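Local coordinates for succinate-semialdehyde dehydrogenase (NAD(P)(+)) (Marinobacter aquaeolei, PDB 3RH9), which probably oxidises succinate semialdehyde to succinate, passing the hydride to NAD+ or NADP+, at residues A[44-47]-A[48-52]; A[420-424]-A[425-429]. One frame throughout, in Å; residues are numbered along the deposited sequence.

Contact 1 (A[44-47]-A[48-52]); sequences PSMP and EEDVV
D50 reaches back from the first turn of a helix onto the ring of P47, the N-cap residue, and onto the root of M46. Its CB starts beside the P47 carbonyl oxygen, 3.6 Å from P47 O. CG turns beside its own backbone N (chi1 -85°), which swings the carboxylate toward the preceding chain and leaves D50 CG 3.6 Å from P47 CD. At the tip D50 OD2 packs 3.4 Å from P47 CD and 3.5 Å from M46 CB, the side chains of M46 and D50 crossing at about a right angle. D50 OD1 is hydrogen-bonded to the hydroxyl of S23. M46, a selenomethionine in this crystal, offers only CB and CG here, and its bent chain carries the selenium away. On another flank E49 OE2 comes to 3.3 Å from P47 CB. P47 O faces the opening turn, where the N-H groups of D50 and V51 both make weak bonds to it; the V51 one is the straighter (155°), and V51 CG2 rests near the same oxygen. This is a strand-to-helix turn: strand 39-44 ends at P44, and the helix that follows lays V51 and V52 on helix 214-223. Proline has no N-H, so the D50 carboxylate, three residues past the N-cap, cannot complete a capping box with P47; the P47 position facing OD2 is a CH2, and this contact is packing. A negative group this close to the helix N terminus would probably be favoured by the helix dipole.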
# COMPACT_ATOMS: atom_id res chain seq x y z
N PRO A 44 28.65 -11.31 14.58
CA PRO A 44 28.30 -10.36 15.65
C PRO A 44 26.80 -10.13 15.78
O PRO A 44 26.11 -9.87 14.80
CB PRO A 44 28.97 -9.07 15.20
CG PRO A 44 30.12 -9.52 14.36
CD PRO A 44 29.68 -10.77 13.67
N SER A 45 26.32 -10.21 17.02
CA SER A 45 24.93 -10.01 17.34
C SER A 45 24.73 -8.55 17.76
O SER A 45 24.79 -8.20 18.94
CB SER A 45 24.52 -10.97 18.46
OG SER A 45 23.11 -11.06 18.59
N MSE A 46 24.50 -7.70 16.77
CA MSE A 46 24.47 -6.25 16.98
C MSE A 46 23.31 -5.79 17.84
O MSE A 46 22.19 -6.29 17.73
CB MSE A 46 24.49 -5.51 15.64
CG MSE A 46 25.69 -5.91 14.79
SE MSE A 46 25.61 -5.42 12.88
CE MSE A 46 26.16 -7.17 12.19
N PRO A 47 23.59 -4.82 18.72
CA PRO A 47 22.66 -4.25 19.70
C PRO A 47 21.75 -3.19 19.09
O PRO A 47 21.90 -2.81 17.94
CB PRO A 47 23.59 -3.57 20.71
CG PRO A 47 25.00 -3.88 20.26
CD PRO A 47 24.93 -4.23 18.82
N GLU A 48 20.82 -2.72 19.90
CA GLU A 48 19.98 -1.58 19.54
C GLU A 48 20.79 -0.42 18.94
O GLU A 48 20.64 -0.11 17.76
CB GLU A 48 19.15 -1.16 20.76
CG GLU A 48 18.77 0.29 20.85
CD GLU A 48 17.51 0.50 21.70
OE1 GLU A 48 17.16 -0.40 22.50
OE2 GLU A 48 16.85 1.56 21.55
N GLU A 49 21.67 0.20 19.73
CA GLU A 49 22.45 1.36 19.28
C GLU A 49 23.10 1.25 17.89
O GLU A 49 23.21 2.25 17.18
CB GLU A 49 23.50 1.76 20.33
CG GLU A 49 23.98 0.62 21.21
CD GLU A 49 22.94 0.21 22.26
OE1 GLU A 49 22.09 1.06 22.64
OE2 GLU A 49 22.98 -0.97 22.71
N ASP A 50 23.55 0.05 17.52
CA ASP A 50 24.07 -0.17 16.17
C ASP A 50 22.99 0.03 15.12
O ASP A 50 23.25 0.60 14.04
CB ASP A 50 24.63 -1.59 16.02
CG ASP A 50 26.06 -1.71 16.49
OD1 ASP A 50 26.60 -0.75 17.06
OD2 ASP A 50 26.65 -2.80 16.28
N VAL A 51 21.79 -0.48 15.41
CA VAL A 51 20.68 -0.36 14.47
C VAL A 51 20.23 1.10 14.37
O VAL A 51 19.88 1.57 13.29
CB VAL A 51 19.50 -1.29 14.84
CG1 VAL A 51 18.46 -1.25 13.78
CG2 VAL A 51 19.98 -2.71 15.00
N VAL A 52 20.27 1.83 15.48
CA VAL A 52 19.97 3.26 15.48
C VAL A 52 21.03 4.06 14.73
O VAL A 52 20.71 5.04 14.04
CB VAL A 52 19.81 3.80 16.91
CG1 VAL A 52 19.56 5.30 16.89
CG2 VAL A 52 18.68 3.09 17.63

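Contact 2 (A[420-424]-A[425-429]); sequences VFTAD and AERAQ
A425 follows the N-cap residue D424 directly; its CB lies against the D424 carbonyl carbon, and its methyl also packs on W442 and on R482 of the second subunit. E426 sets CB 3.8 Å from D424 OD1, then runs extended away from the turn. R427 carries most of the side-chain contact. Its N-H makes a straight bond (171°) to D424 OD1, 3.0 Å from R427 N, arriving from above the carboxylate plane; this is the capping bond, and with D424 CG anti to its own N (chi1 -174°), the carboxylate reaches over the helix start. An alanine in place of D424 would remove that acceptor, and the first turn of the helix would probably lose its side-chain cap at the R427 N-H. R427 CB lies 3.4 Å from D424 CG, and the guanidinium has D424 OD2 over one face, too far off its plane for any N-H to point at it. The turn opens the helix of a beta-alpha-beta unit, leading from strand 417-421 through helix 425-434 to the parallel neighbour 439-442. Farther along R427, CD passes 3.1 Å from T422 OG1, and NH1 gives that hydroxyl oxygen, at the guanidinium edge, a weak bond. D268 joins both, salt-bridged to R427 and hydrogen-bonded to T422, while F266 makes a cation-pi contact with the arginine. A428 N is hydrogen-bonded to D424 O at 2.8 Å, closing the first turn, and A428 CB sits 3.3 Å from T422 CG2. Q429 N binds weakly to A425 O, and the Q429 side chain goes on to W442.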
# COMPACT_ATOMS: atom_id res chain seq x y z
N VAL A 420 -1.27 -22.80 -14.47
CA VAL A 420 -2.28 -23.58 -15.16
C VAL A 420 -1.79 -24.05 -16.52
O VAL A 420 -1.24 -23.26 -17.30
CB VAL A 420 -3.58 -22.78 -15.31
CG1 VAL A 420 -3.34 -21.54 -16.17
CG2 VAL A 420 -4.68 -23.67 -15.88
N PHE A 421 -1.97 -25.34 -16.79
CA PHE A 421 -1.61 -25.91 -18.09
C PHE A 421 -2.85 -26.41 -18.78
O PHE A 421 -3.65 -27.13 -18.19
CB PHE A 421 -0.62 -27.06 -17.93
CG PHE A 421 0.75 -26.61 -17.54
CD1 PHE A 421 1.00 -26.10 -16.28
CD2 PHE A 421 1.80 -26.69 -18.44
CE1 PHE A 421 2.27 -25.68 -15.93
CE2 PHE A 421 3.07 -26.28 -18.08
CZ PHE A 421 3.30 -25.78 -16.83
N THR A 422 -3.00 -26.04 -20.04
CA THR A 422 -4.19 -26.40 -20.78
C THR A 422 -4.03 -25.99 -22.24
O THR A 422 -3.57 -24.89 -22.53
CB THR A 422 -5.45 -25.74 -20.15
OG1 THR A 422 -6.64 -26.17 -20.83
CG2 THR A 422 -5.35 -24.22 -20.21
N ALA A 423 -4.37 -26.88 -23.15
CA ALA A 423 -4.29 -26.58 -24.58
C ALA A 423 -5.36 -25.56 -24.96
O ALA A 423 -5.24 -24.88 -25.97
CB ALA A 423 -4.44 -27.86 -25.41
N ASP A 424 -6.39 -25.47 -24.13
CA ASP A 424 -7.48 -24.52 -24.35
C ASP A 424 -7.14 -23.09 -23.85
O ASP A 424 -7.17 -22.80 -22.65
CB ASP A 424 -8.75 -25.03 -23.68
CG ASP A 424 -9.96 -24.16 -23.99
OD1 ASP A 424 -9.78 -22.97 -24.38
OD2 ASP A 424 -11.09 -24.66 -23.82
N ALA A 425 -6.87 -22.20 -24.80
CA ALA A 425 -6.42 -20.85 -24.49
C ALA A 425 -7.53 -19.93 -23.96
O ALA A 425 -7.26 -19.02 -23.16
CB ALA A 425 -5.73 -20.22 -25.70
N GLU A 426 -8.77 -20.14 -24.39
CA GLU A 426 -9.87 -19.35 -23.83
C GLU A 426 -10.12 -19.77 -22.37
O GLU A 426 -10.39 -18.92 -21.51
CB GLU A 426 -11.15 -19.43 -24.68
CG GLU A 426 -10.94 -19.02 -26.14
CD GLU A 426 -12.23 -18.66 -26.90
OE1 GLU A 426 -13.34 -19.10 -26.49
OE2 GLU A 426 -12.14 -17.94 -27.93
N ARG A 427 -10.00 -21.07 -22.11
CA ARG A 427 -10.13 -21.60 -20.76
C ARG A 427 -8.98 -21.13 -19.87
O ARG A 427 -9.19 -20.68 -18.75
CB ARG A 427 -10.20 -23.12 -20.79
CG ARG A 427 -9.79 -23.79 -19.51
CD ARG A 427 -9.44 -25.24 -19.75
NE ARG A 427 -10.63 -26.09 -19.71
CZ ARG A 427 -10.73 -27.27 -20.30
NH1 ARG A 427 -9.72 -27.78 -21.02
NH2 ARG A 427 -11.86 -27.95 -20.18
N ALA A 428 -7.75 -21.25 -20.38
CA ALA A 428 -6.57 -20.77 -19.66
C ALA A 428 -6.74 -19.32 -19.20
O ALA A 428 -6.17 -18.90 -18.19
CB ALA A 428 -5.33 -20.89 -20.54
N GLN A 429 -7.51 -18.54 -19.95
CA GLN A 429 -7.60 -17.13 -19.63
C GLN A 429 -8.63 -16.88 -18.56
O GLN A 429 -8.49 -15.95 -17.75
CB GLN A 429 -7.87 -16.31 -20.88
CG GLN A 429 -6.65 -16.23 -21.79
CD GLN A 429 -6.83 -15.24 -22.91
OE1 GLN A 429 -7.41 -15.57 -23.96
NE2 GLN A 429 -6.34 -14.02 -22.71

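Overall arrangement
From the N terminus, the chain leaves strand 39-44 and turns at contact 1 into helix 48-61, which leans on helix 214-223 beside the six-stranded sheet. Much later it runs through the seven-stranded sheet, leaves strand 417-421 and turns at contact 2 into helix 425-434, bound for strand 439-442 at one end of that sheet's order within the chain. Each contact closes one short turn, mainly between residues three to five apart in sequence, and the two stand in series, neither nested nor crossed. They lie on opposite sides of the chain's centre. The centres of contact 1 and contact 2 are about 52 Å apart. Contact 2 alone is touched by the second subunit.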